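Local structure of polyketide synthase associated protein 5 (Mycobacterium tuberculosis, 1Q9J) at residues 224-229 with 412-417; 241-246 with 298-303; 260-265 with 288-293; 388-393 with 405-410. The protein probably catalyses the final step in making phthiocerol dimycocerosate lipids, transferring mycocerosyl chains from mycocerosic acid synthase onto the hydroxyls of phthiocerol and related alcohols. All blocks are in the same frame, centred on the assembly; numbering follows the deposited sequence.

In the fold
All four contacts lie in one of the protein's two related domains, built on a six-stranded mixed sheet with helices 237-253, 300-317 and 399-412 packed beside it. Contact 2, between two of these helices, is the hub, with its centre about 12 Å from that of contact 3 and about 13 Å from those of contacts 1 and 4. A242 and L246 rest on Y262 of contact 3, and A244 touches L410 of contact 4. Contacts 3 and 4 reach the same sheet without touching, their nearest atoms about 10 Å apart. Contacts 1, 2 and 4 lie away from the probable proton acceptor H124; the side chain of Y264 in contact 3 is about 8 Å from that of R312, probably important for carrier-protein recognition.

Contact 1: residues 224-229 with 412-417; sequences SDLMAF and TVPSEY
F229 presents the edge of its ring to the face of Y417 in a T-shaped aromatic pair that joins helix 220-230 to the turn after helix 399-412. The planes stand at 87° with centroids 5.4 Å apart, and F229 CE1 makes the close approach, 3.7 Å from Y417 CD2. F229 CG is anti to the backbone N (chi1 171°), beside the carbonyl carbon. V413 CG1 lies against CZ and CE2 at the far end of the F229 ring, 3.6 Å from F229 CE2. P414 packs at the root of the same side chain, with F229 CB 3.9 Å from P414 CB. The proline ring also lies against the helix backbone, P414 CB being 3.4 Å from D225 O, and L226 CD1 comes to its CD. V301 of helix 300-317 touches both aromatic side chains, and Y417 OH bonds to D299, just ahead of that helix, so the turn meets both helices. Within the turn, T412 O accepts from two donors: E416 N at 3.0 Å and S415 OG, 2.9 Å from T412 O and tilted 21° from its carbonyl plane.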
loop_
_atom_site.group_PDB
_atom_site.type_symbol
_atom_site.label_atom_id
_atom_site.label_comp_id
_atom_site.label_asym_id
_atom_site.label_seq_id
_atom_site.Cartn_x
_atom_site.Cartn_y
_atom_site.Cartn_z
ATOM N N SER A 224 7.223 0.297 22.389
ATOM C CA SER A 224 7.480 1.484 23.212
ATOM C C SER A 224 8.964 1.767 23.421
ATOM O O SER A 224 9.378 2.921 23.547
ATOM C CB SER A 224 6.793 1.343 24.573
ATOM O OG SER A 224 5.387 1.342 24.408
ATOM N N ASP A 225 9.753 0.700 23.459
ATOM C CA ASP A 225 11.196 0.787 23.633
ATOM C C ASP A 225 11.814 1.358 22.371
ATOM O O ASP A 225 12.693 2.217 22.429
ATOM C CB ASP A 225 11.775 -0.606 23.889
ATOM C CG ASP A 225 11.859 -0.948 25.366
ATOM O OD1 ASP A 225 10.875 -0.705 26.109
ATOM O OD2 ASP A 225 12.918 -1.475 25.774
ATOM N N LEU A 226 11.351 0.869 21.225
ATOM C CA LEU A 226 11.872 1.339 19.950
ATOM C C LEU A 226 11.397 2.772 19.715
ATOM O O LEU A 226 12.119 3.584 19.135
ATOM C CB LEU A 226 11.413 0.420 18.810
ATOM C CG LEU A 226 12.177 0.536 17.485
ATOM C CD1 LEU A 226 13.658 0.292 17.713
ATOM C CD2 LEU A 226 11.621 -0.463 16.482
ATOM N N MET A 227 10.189 3.088 20.176
ATOM C CA MET A 227 9.671 4.443 20.008
ATOM C C MET A 227 10.450 5.431 20.863
ATOM O O MET A 227 10.876 6.486 20.382
ATOM C CB MET A 227 8.190 4.515 20.367
ATOM C CG MET A 227 7.293 3.891 19.330
ATOM S SD MET A 227 5.578 4.304 19.601
ATOM C CE MET A 227 5.043 2.961 20.709
ATOM N N ALA A 228 10.623 5.088 22.135
ATOM C CA ALA A 228 11.368 5.932 23.056
ATOM C C ALA A 228 12.743 6.201 22.448
ATOM O O ALA A 228 13.211 7.334 22.449
ATOM C CB ALA A 228 11.505 5.241 24.405
ATOM N N PHE A 229 13.377 5.156 21.923
ATOM C CA PHE A 229 14.690 5.283 21.300
ATOM C C PHE A 229 14.575 6.183 20.089
ATOM O O PHE A 229 15.536 6.839 19.697
ATOM C CB PHE A 229 15.197 3.919 20.842
ATOM C CG PHE A 229 16.438 3.985 20.000
ATOM C CD1 PHE A 229 17.693 4.054 20.589
ATOM C CD2 PHE A 229 16.353 3.977 18.615
ATOM C CE1 PHE A 229 18.857 4.112 19.808
ATOM C CE2 PHE A 229 17.509 4.037 17.826
ATOM C CZ PHE A 229 18.763 4.104 18.426
ATOM N N THR A 412 17.209 -4.778 19.911
ATOM C CA THR A 412 18.565 -4.647 20.413
ATOM C C THR A 412 18.986 -3.179 20.519
ATOM O O THR A 412 19.437 -2.723 21.570
ATOM C CB THR A 412 19.554 -5.381 19.479
ATOM O OG1 THR A 412 19.265 -6.783 19.488
ATOM C CG2 THR A 412 20.987 -5.155 19.919
ATOM N N VAL A 413 18.832 -2.447 19.422
ATOM C CA VAL A 413 19.212 -1.041 19.359
ATOM C C VAL A 413 18.688 -0.154 20.493
ATOM O O VAL A 413 19.432 0.661 21.043
ATOM C CB VAL A 413 18.771 -0.423 18.017
ATOM C CG1 VAL A 413 19.338 0.980 17.879
ATOM C CG2 VAL A 413 19.239 -1.299 16.867
ATOM N N PRO A 414 17.407 -0.298 20.861
ATOM C CA PRO A 414 16.849 0.529 21.936
ATOM C C PRO A 414 17.466 0.301 23.314
ATOM O O PRO A 414 17.623 1.243 24.097
ATOM C CB PRO A 414 15.362 0.183 21.896
ATOM C CG PRO A 414 15.371 -1.243 21.470
ATOM C CD PRO A 414 16.401 -1.249 20.361
ATOM N N SER A 415 17.824 -0.946 23.604
ATOM C CA SER A 415 18.416 -1.288 24.896
ATOM C C SER A 415 19.909 -0.996 24.935
ATOM O O SER A 415 20.366 -0.138 25.692
ATOM C CB SER A 415 18.188 -2.770 25.212
ATOM O OG SER A 415 18.919 -3.592 24.322
ATOM N N GLU A 416 20.661 -1.717 24.111
ATOM C CA GLU A 416 22.106 -1.561 24.058
ATOM C C GLU A 416 22.609 -0.751 22.869
ATOM O O GLU A 416 22.879 -1.302 21.800
ATOM C CB GLU A 416 22.771 -2.937 24.042
ATOM C CG GLU A 416 22.194 -3.887 23.010
ATOM C CD GLU A 416 23.191 -4.939 22.552
ATOM O OE1 GLU A 416 23.643 -5.754 23.386
ATOM O OE2 GLU A 416 23.531 -4.945 21.350
ATOM N N TYR A 417 22.743 0.557 23.060
ATOM C CA TYR A 417 23.239 1.426 21.998
ATOM C C TYR A 417 24.544 2.107 22.422
ATOM O O TYR A 417 25.424 2.346 21.593
ATOM C CB TYR A 417 22.177 2.472 21.622
ATOM C CG TYR A 417 22.594 3.368 20.474
ATOM C CD1 TYR A 417 23.207 2.834 19.336
ATOM C CD2 TYR A 417 22.413 4.752 20.538
ATOM C CE1 TYR A 417 23.637 3.654 18.296
ATOM C CE2 TYR A 417 22.839 5.583 19.502
ATOM C CZ TYR A 417 23.454 5.027 18.386
ATOM O OH TYR A 417 23.902 5.841 17.372
#

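Contact 2: residues 241-246 with 298-303; sequences VAAAIL and TDIVDL
A243 faces I300 and L303 where helix 237-253 packs against the first turn of helix 300-317, a helix-helix contact inside the helical layer of an alpha/beta domain. The small alanine lets two longer side chains come in against its own helix. A243 CB is met by the tip of I300, whose CD1 lies 3.4 Å away. The I300 side chain leaves its backbone across the contact rather than straight at it, but its end turns in, bringing CD1 also to 3.8 Å from A244 N. L303, nearly one turn further along, sets its CB toward the other helix. Its CG is anti to the backbone N (chi1 -174°). The CD2 branch of L303 settles between two residues of the facing helix, 3.8 Å from A243 CA and 4.0 Å from L246 CB. L247 touches I300 and L303 as well, extending this apolar patch along helix 237-253. Other sides of the same helix are occupied too: L246 meets I260 and Y262 of the sheet, while A244 meets I406 and L410 of helix 399-412. All five residues in contact are buried, and the side-chain contacts are apolar. The polar contact is at the start of helix 300-317, where D299 is the N-cap. Its OD1 bonds to Y417 OH and also accepts from D302 N, 3.3 Å from D299 OD1 at 159°, on the anti side and 18° out of the carboxylate plane.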
loop_
_atom_site.group_PDB
_atom_site.type_symbol
_atom_site.label_atom_id
_atom_site.label_comp_id
_atom_site.label_asym_id
_atom_site.label_seq_id
_atom_site.Cartn_x
_atom_site.Cartn_y
_atom_site.Cartn_z
ATOM N N VAL A 241 13.208 1.823 11.411
ATOM C CA VAL A 241 12.834 0.581 10.750
ATOM C C VAL A 241 13.536 0.416 9.410
ATOM O O VAL A 241 14.010 -0.674 9.083
ATOM C CB VAL A 241 11.304 0.491 10.509
ATOM C CG1 VAL A 241 10.984 -0.739 9.664
ATOM C CG2 VAL A 241 10.562 0.398 11.840
ATOM N N ALA A 242 13.613 1.489 8.632
ATOM C CA ALA A 242 14.257 1.407 7.327
ATOM C C ALA A 242 15.737 1.089 7.486
ATOM O O ALA A 242 16.305 0.311 6.718
ATOM C CB ALA A 242 14.078 2.720 6.574
ATOM N N ALA A 243 16.357 1.719 8.480
ATOM C CA ALA A 243 17.768 1.498 8.765
ATOM C C ALA A 243 17.929 0.006 9.069
ATOM O O ALA A 243 18.730 -0.689 8.441
ATOM C CB ALA A 243 18.193 2.330 9.957
ATOM N N ALA A 244 17.143 -0.483 10.023
ATOM C CA ALA A 244 17.196 -1.890 10.390
ATOM C C ALA A 244 17.075 -2.775 9.147
ATOM O O ALA A 244 17.822 -3.744 8.979
ATOM C CB ALA A 244 16.085 -2.222 11.381
ATOM N N ILE A 245 16.131 -2.451 8.276
ATOM C CA ILE A 245 15.938 -3.214 7.055
ATOM C C ILE A 245 17.184 -3.128 6.171
ATOM O O ILE A 245 17.708 -4.147 5.723
ATOM C CB ILE A 245 14.711 -2.673 6.283
ATOM C CG1 ILE A 245 13.459 -2.980 7.078
ATOM C CG2 ILE A 245 14.628 -3.280 4.891
ATOM C CD1 ILE A 245 12.264 -2.244 6.605
ATOM N N LEU A 246 17.657 -1.909 5.929
ATOM C CA LEU A 246 18.826 -1.702 5.083
ATOM C C LEU A 246 20.106 -2.351 5.620
ATOM O O LEU A 246 20.920 -2.862 4.846
ATOM C CB LEU A 246 19.045 -0.203 4.848
ATOM C CG LEU A 246 18.069 0.443 3.863
ATOM C CD1 LEU A 246 18.138 1.948 3.977
ATOM C CD2 LEU A 246 18.402 -0.018 2.446
ATOM N N THR A 298 28.851 1.182 9.915
ATOM C CA THR A 298 27.703 2.064 9.748
ATOM C C THR A 298 26.771 2.008 10.949
ATOM O O THR A 298 26.392 0.929 11.406
ATOM C CB THR A 298 26.915 1.708 8.499
ATOM O OG1 THR A 298 27.733 1.940 7.347
ATOM C CG2 THR A 298 25.664 2.566 8.407
ATOM N N ASP A 299 26.411 3.180 11.456
ATOM C CA ASP A 299 25.544 3.273 12.622
ATOM C C ASP A 299 24.077 3.505 12.274
ATOM O O ASP A 299 23.750 4.219 11.327
ATOM C CB ASP A 299 26.050 4.382 13.545
ATOM C CG ASP A 299 25.188 4.559 14.772
ATOM O OD1 ASP A 299 24.370 5.502 14.783
ATOM O OD2 ASP A 299 25.324 3.751 15.717
ATOM N N ILE A 300 23.197 2.887 13.054
ATOM C CA ILE A 300 21.759 2.999 12.855
ATOM C C ILE A 300 21.310 4.440 12.686
ATOM O O ILE A 300 20.848 4.824 11.613
ATOM C CB ILE A 300 20.994 2.332 14.037
ATOM C CG1 ILE A 300 20.687 0.877 13.681
ATOM C CG2 ILE A 300 19.708 3.075 14.364
ATOM C CD1 ILE A 300 19.732 0.721 12.524
ATOM N N VAL A 301 21.451 5.237 13.740
ATOM C CA VAL A 301 21.045 6.631 13.690
ATOM C C VAL A 301 21.714 7.363 12.531
ATOM O O VAL A 301 21.076 8.152 11.848
ATOM C CB VAL A 301 21.379 7.343 15.001
ATOM C CG1 VAL A 301 20.687 8.692 15.045
ATOM C CG2 VAL A 301 20.954 6.483 16.171
ATOM N N ASP A 302 22.993 7.101 12.301
ATOM C CA ASP A 302 23.690 7.759 11.209
ATOM C C ASP A 302 22.946 7.540 9.900
ATOM O O ASP A 302 22.670 8.489 9.166
ATOM C CB ASP A 302 25.122 7.231 11.087
ATOM C CG ASP A 302 26.156 8.189 11.670
ATOM O OD1 ASP A 302 26.111 8.447 12.895
ATOM O OD2 ASP A 302 27.015 8.679 10.897
ATOM N N LEU A 303 22.617 6.281 9.623
ATOM C CA LEU A 303 21.899 5.897 8.401
ATOM C C LEU A 303 20.479 6.471 8.401
ATOM O O LEU A 303 20.069 7.132 7.453
ATOM C CB LEU A 303 21.844 4.366 8.297
ATOM C CG LEU A 303 21.274 3.743 7.030
ATOM C CD1 LEU A 303 22.134 4.115 5.847
ATOM C CD2 LEU A 303 21.206 2.234 7.197
#

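Contact 3: residues 260-265 with 288-293; sequences IPYVYP and ASYLAE
The Y264 ring carries the methyl of A288 over one face, a CH-pi contact in which A288 CB sits 4.0 Å from the centroid of the Y264 ring, 24° off its normal and displaced toward the rim at CE2 and CZ. Y264 CG lies between its backbone N and carbonyl carbon (chi1 54°); the ring lies against A288 of the neighbouring strand. Y262 and Y290 meet at their edges instead: Y290 CD2 lies near the Y262 ring plane, 4.2 Å from Y262 CD2, and Y262 CB stands at the edge of the Y290 ring. Y290 OH is bonded to D306 of helix 300-317. The tyrosines share a sheet face with I260, A288 and A292, on which helices 237-253 and 300-317 pack. Strands 260-267 and 285-292 are antiparallel neighbours at one side of the six-stranded mixed sheet, 285-292 being outermost. Hydrogen-bonded pairs I260-A292, Y262-Y290 and Y264-A288 alternate with non-hydrogen-bonded P261-L291 and V263-S289. I260 N reaches A292 O at 2.7 Å, and A288 N reaches Y264 O at 3.0 Å and 176°; of the two Y262-Y290 bonds, that from Y290 N to Y262 O is weak. R312, probably important for carrier-protein recognition, has its side chain about 8 Å from that of Y264.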
loop_
_atom_site.group_PDB
_atom_site.type_symbol
_atom_site.label_atom_id
_atom_site.label_comp_id
_atom_site.label_asym_id
_atom_site.label_seq_id
_atom_site.Cartn_x
_atom_site.Cartn_y
_atom_site.Cartn_z
ATOM N N ILE A 260 23.315 -0.282 -1.501
ATOM C CA ILE A 260 21.974 -0.841 -1.454
ATOM C C ILE A 260 20.948 0.215 -1.824
ATOM O O ILE A 260 20.595 1.065 -1.006
ATOM C CB ILE A 260 21.619 -1.366 -0.055
ATOM C CG1 ILE A 260 22.513 -2.551 0.294
ATOM C CG2 ILE A 260 20.144 -1.770 -0.009
ATOM C CD1 ILE A 260 22.326 -3.029 1.708
ATOM N N PRO A 261 20.465 0.179 -3.070
ATOM C CA PRO A 261 19.465 1.138 -3.554
ATOM C C PRO A 261 18.149 0.987 -2.793
ATOM O O PRO A 261 17.588 -0.104 -2.724
ATOM C CB PRO A 261 19.338 0.789 -5.037
ATOM C CG PRO A 261 19.669 -0.676 -5.065
ATOM C CD PRO A 261 20.832 -0.778 -4.127
ATOM N N TYR A 262 17.669 2.084 -2.217
ATOM C CA TYR A 262 16.435 2.059 -1.446
ATOM C C TYR A 262 15.353 2.947 -2.062
ATOM O O TYR A 262 15.647 3.984 -2.658
ATOM C CB TYR A 262 16.738 2.488 -0.007
ATOM C CG TYR A 262 15.553 2.502 0.931
ATOM C CD1 TYR A 262 14.605 1.483 0.917
ATOM C CD2 TYR A 262 15.413 3.513 1.875
ATOM C CE1 TYR A 262 13.543 1.480 1.829
ATOM C CE2 TYR A 262 14.364 3.516 2.785
ATOM C CZ TYR A 262 13.432 2.504 2.762
ATOM O OH TYR A 262 12.384 2.540 3.662
ATOM N N VAL A 263 14.100 2.519 -1.949
ATOM C CA VAL A 263 12.992 3.295 -2.492
ATOM C C VAL A 263 11.752 3.133 -1.625
ATOM O O VAL A 263 11.418 2.029 -1.198
ATOM C CB VAL A 263 12.626 2.860 -3.926
ATOM C CG1 VAL A 263 11.520 3.758 -4.457
ATOM C CG2 VAL A 263 13.838 2.913 -4.834
ATOM N N TYR A 264 11.084 4.244 -1.345
ATOM C CA TYR A 264 9.865 4.200 -0.550
ATOM C C TYR A 264 8.872 5.224 -1.087
ATOM O O TYR A 264 9.241 6.149 -1.831
ATOM C CB TYR A 264 10.145 4.425 0.945
ATOM C CG TYR A 264 10.917 5.679 1.266
ATOM C CD1 TYR A 264 10.364 6.678 2.058
ATOM C CD2 TYR A 264 12.201 5.869 0.773
ATOM C CE1 TYR A 264 11.070 7.837 2.347
ATOM C CE2 TYR A 264 12.917 7.023 1.057
ATOM C CZ TYR A 264 12.346 8.006 1.843
ATOM O OH TYR A 264 13.059 9.157 2.107
ATOM N N PRO A 265 7.595 5.070 -0.718
ATOM C CA PRO A 265 6.532 5.968 -1.170
ATOM C C PRO A 265 6.476 7.341 -0.498
ATOM O O PRO A 265 6.878 7.488 0.653
ATOM C CB PRO A 265 5.281 5.148 -0.893
ATOM C CG PRO A 265 5.635 4.459 0.401
ATOM C CD PRO A 265 7.058 4.007 0.156
ATOM N N ALA A 288 10.721 8.048 -3.609
ATOM C CA ALA A 288 11.910 8.697 -3.100
ATOM C C ALA A 288 13.057 7.693 -3.172
ATOM O O ALA A 288 12.981 6.618 -2.574
ATOM C CB ALA A 288 11.673 9.137 -1.657
ATOM N N SER A 289 14.109 8.027 -3.916
ATOM C CA SER A 289 15.259 7.133 -4.029
ATOM C C SER A 289 16.300 7.480 -2.970
ATOM O O SER A 289 16.282 8.573 -2.397
ATOM C CB SER A 289 15.892 7.221 -5.420
ATOM O OG SER A 289 16.398 8.517 -5.689
ATOM N N TYR A 290 17.200 6.538 -2.713
ATOM C CA TYR A 290 18.245 6.718 -1.714
ATOM C C TYR A 290 19.254 5.585 -1.773
ATOM O O TYR A 290 18.935 4.458 -1.398
ATOM C CB TYR A 290 17.644 6.737 -0.319
ATOM C CG TYR A 290 18.697 6.766 0.754
ATOM C CD1 TYR A 290 19.440 7.916 0.988
ATOM C CD2 TYR A 290 18.972 5.636 1.517
ATOM C CE1 TYR A 290 20.429 7.944 1.960
ATOM C CE2 TYR A 290 19.961 5.651 2.490
ATOM C CZ TYR A 290 20.684 6.806 2.709
ATOM O OH TYR A 290 21.647 6.841 3.688
ATOM N N LEU A 291 20.472 5.887 -2.214
ATOM C CA LEU A 291 21.524 4.876 -2.315
ATOM C C LEU A 291 22.240 4.690 -0.983
ATOM O O LEU A 291 23.147 5.446 -0.657
ATOM C CB LEU A 291 22.540 5.282 -3.380
ATOM C CG LEU A 291 23.553 4.231 -3.817
ATOM C CD1 LEU A 291 22.829 2.990 -4.349
ATOM C CD2 LEU A 291 24.446 4.839 -4.894
ATOM N N ALA A 292 21.832 3.683 -0.219
ATOM C CA ALA A 292 22.443 3.412 1.073
ATOM C C ALA A 292 23.772 2.695 0.898
ATOM O O ALA A 292 23.878 1.719 0.151
ATOM C CB ALA A 292 21.511 2.579 1.932
ATOM N N GLU A 293 24.786 3.194 1.595
ATOM C CA GLU A 293 26.119 2.614 1.537
ATOM C C GLU A 293 26.513 2.189 2.942
ATOM O O GLU A 293 27.130 2.949 3.688
ATOM C CB GLU A 293 27.099 3.641 0.975
ATOM C CG GLU A 293 26.654 4.183 -0.374
ATOM C CD GLU A 293 27.620 5.180 -0.961
ATOM O OE1 GLU A 293 27.969 6.156 -0.258
ATOM O OE2 GLU A 293 28.015 4.997 -2.133
#

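Contact 4: residues 388-393 with 405-410; sequences LIIEHH and AIRSLL
I390 thrusts its CD1 into a group formed by I406, R407 and L410, the three residues of helix 399-412 that meet it. With CG1 anti to the carbonyl carbon (chi1 -62°) and the chain then extended, the isoleucine meets L410 tip to tip, I390 CD1 lying 3.7 Å from L410 CD1. The I406 branch nearest the strand is CG2, 3.8 Å from I390 CD1. R407 comes in from another direction: its chain is bent at chi2 and chi3, and R407 NH1 lies 3.4 Å from I390 CD1. The R407 side chain also touches L216 and L218. L388, two residues earlier on the same side of the strand, crosses L410 at about a right angle, with L388 CD2 3.5 Å from L410 CD1, so that one leucine methyl serves both strand residues. I389 between them points its CB away from the helix, and beyond, E391 forms a salt bridge with R215 of the adjoining strand. I406 and L410 reach in addition to helix 237-253, through I245 and A244. The segment axes run nearly antiparallel, 159° between directions and 9.9 Å apart at closest approach: a beta strand followed in the chain by a helix that turns back over the sheet, as in the layered alpha/beta domains of CoA-dependent acyltransferases.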
loop_
_atom_site.group_PDB
_atom_site.type_symbol
_atom_site.label_atom_id
_atom_site.label_comp_id
_atom_site.label_asym_id
_atom_site.label_seq_id
_atom_site.Cartn_x
_atom_site.Cartn_y
_atom_site.Cartn_z
ATOM N N LEU A 388 4.380 -2.745 16.807
ATOM C CA LEU A 388 4.974 -2.630 15.491
ATOM C C LEU A 388 4.856 -3.955 14.774
ATOM O O LEU A 388 5.026 -5.009 15.381
ATOM C CB LEU A 388 6.450 -2.255 15.581
ATOM C CG LEU A 388 7.211 -2.411 14.258
ATOM C CD1 LEU A 388 6.582 -1.540 13.195
ATOM C CD2 LEU A 388 8.668 -2.051 14.455
ATOM N N ILE A 389 4.567 -3.895 13.482
ATOM C CA ILE A 389 4.430 -5.093 12.678
ATOM C C ILE A 389 5.290 -5.001 11.423
ATOM O O ILE A 389 5.096 -4.118 10.586
ATOM C CB ILE A 389 2.979 -5.299 12.245
ATOM C CG1 ILE A 389 2.073 -5.365 13.458
ATOM C CG2 ILE A 389 2.857 -6.575 11.439
ATOM C CD1 ILE A 389 0.609 -5.394 13.084
ATOM N N ILE A 390 6.238 -5.922 11.304
ATOM C CA ILE A 390 7.118 -5.975 10.148
ATOM C C ILE A 390 6.514 -6.974 9.165
ATOM O O ILE A 390 5.878 -7.947 9.576
ATOM C CB ILE A 390 8.516 -6.478 10.533
ATOM C CG1 ILE A 390 9.169 -5.526 11.524
ATOM C CG2 ILE A 390 9.382 -6.591 9.303
ATOM C CD1 ILE A 390 10.502 -6.049 12.035
ATOM N N GLU A 391 6.729 -6.729 7.874
ATOM C CA GLU A 391 6.221 -7.601 6.825
ATOM C C GLU A 391 7.127 -7.664 5.609
ATOM O O GLU A 391 7.814 -6.702 5.267
ATOM C CB GLU A 391 4.834 -7.154 6.372
ATOM C CG GLU A 391 3.746 -7.380 7.384
ATOM C CD GLU A 391 2.370 -7.217 6.777
ATOM O OE1 GLU A 391 1.368 -7.305 7.516
ATOM O OE2 GLU A 391 2.292 -6.993 5.553
ATOM N N HIS A 392 7.117 -8.814 4.955
ATOM C CA HIS A 392 7.906 -9.018 3.760
ATOM C C HIS A 392 6.910 -9.694 2.809
ATOM O O HIS A 392 6.296 -10.716 3.146
ATOM C CB HIS A 392 9.094 -9.920 4.071
ATOM C CG HIS A 392 10.241 -9.767 3.116
ATOM N ND1 HIS A 392 10.098 -9.231 1.854
ATOM C CD2 HIS A 392 11.533 -10.153 3.218
ATOM C CE1 HIS A 392 11.255 -9.302 1.215
ATOM N NE2 HIS A 392 12.141 -9.857 2.018
ATOM N N HIS A 393 6.738 -9.071 1.647
ATOM C CA HIS A 393 5.818 -9.506 0.616
ATOM C C HIS A 393 6.589 -10.008 -0.571
ATOM O O HIS A 393 7.696 -9.544 -0.822
ATOM C CB HIS A 393 4.963 -8.338 0.143
ATOM C CG HIS A 393 4.072 -7.776 1.199
ATOM N ND1 HIS A 393 2.734 -8.093 1.287
ATOM C CD2 HIS A 393 4.323 -6.913 2.210
ATOM C CE1 HIS A 393 2.198 -7.446 2.306
ATOM N NE2 HIS A 393 3.143 -6.723 2.883
ATOM N N ALA A 405 15.879 -11.255 11.275
ATOM C CA ALA A 405 17.146 -10.553 11.486
ATOM C C ALA A 405 16.821 -9.118 11.871
ATOM O O ALA A 405 17.402 -8.555 12.798
ATOM C CB ALA A 405 17.977 -10.572 10.208
ATOM N N ILE A 406 15.877 -8.547 11.132
ATOM C CA ILE A 406 15.406 -7.192 11.344
ATOM C C ILE A 406 14.637 -7.150 12.659
ATOM O O ILE A 406 14.694 -6.169 13.401
ATOM C CB ILE A 406 14.468 -6.779 10.195
ATOM C CG1 ILE A 406 15.240 -6.815 8.874
ATOM C CG2 ILE A 406 13.876 -5.405 10.456
ATOM C CD1 ILE A 406 14.388 -6.583 7.658
ATOM N N ARG A 407 13.929 -8.238 12.938
ATOM C CA ARG A 407 13.125 -8.375 14.150
ATOM C C ARG A 407 13.954 -8.146 15.408
ATOM O O ARG A 407 13.706 -7.210 16.167
ATOM C CB ARG A 407 12.506 -9.780 14.199
ATOM C CG ARG A 407 11.049 -9.854 14.675
ATOM C CD ARG A 407 10.878 -9.576 16.162
ATOM N NE ARG A 407 11.378 -8.256 16.532
ATOM C CZ ARG A 407 10.893 -7.106 16.065
ATOM N NH1 ARG A 407 9.883 -7.104 15.207
ATOM N NH2 ARG A 407 11.426 -5.953 16.454
ATOM N N SER A 408 14.942 -9.008 15.624
ATOM C CA SER A 408 15.783 -8.907 16.810
ATOM C C SER A 408 16.591 -7.605 16.831
ATOM O O SER A 408 16.930 -7.094 17.899
ATOM C CB SER A 408 16.718 -10.121 16.891
ATOM O OG SER A 408 16.969 -10.498 18.243
ATOM N N LEU A 409 16.878 -7.063 15.651
ATOM C CA LEU A 409 17.650 -5.830 15.551
ATOM C C LEU A 409 16.885 -4.619 16.079
ATOM O O LEU A 409 17.488 -3.680 16.597
ATOM C CB LEU A 409 18.080 -5.584 14.105
ATOM C CG LEU A 409 19.090 -4.467 13.851
ATOM C CD1 LEU A 409 20.280 -4.620 14.771
ATOM C CD2 LEU A 409 19.532 -4.517 12.394
ATOM N N LEU A 410 15.561 -4.637 15.957
ATOM C CA LEU A 410 14.753 -3.526 16.449
ATOM C C LEU A 410 14.527 -3.630 17.953
ATOM O O LEU A 410 13.956 -2.725 18.573
ATOM C CB LEU A 410 13.400 -3.478 15.726
ATOM C CG LEU A 410 13.372 -3.022 14.263
ATOM C CD1 LEU A 410 11.946 -3.074 13.751
ATOM C CD2 LEU A 410 13.923 -1.606 14.146
#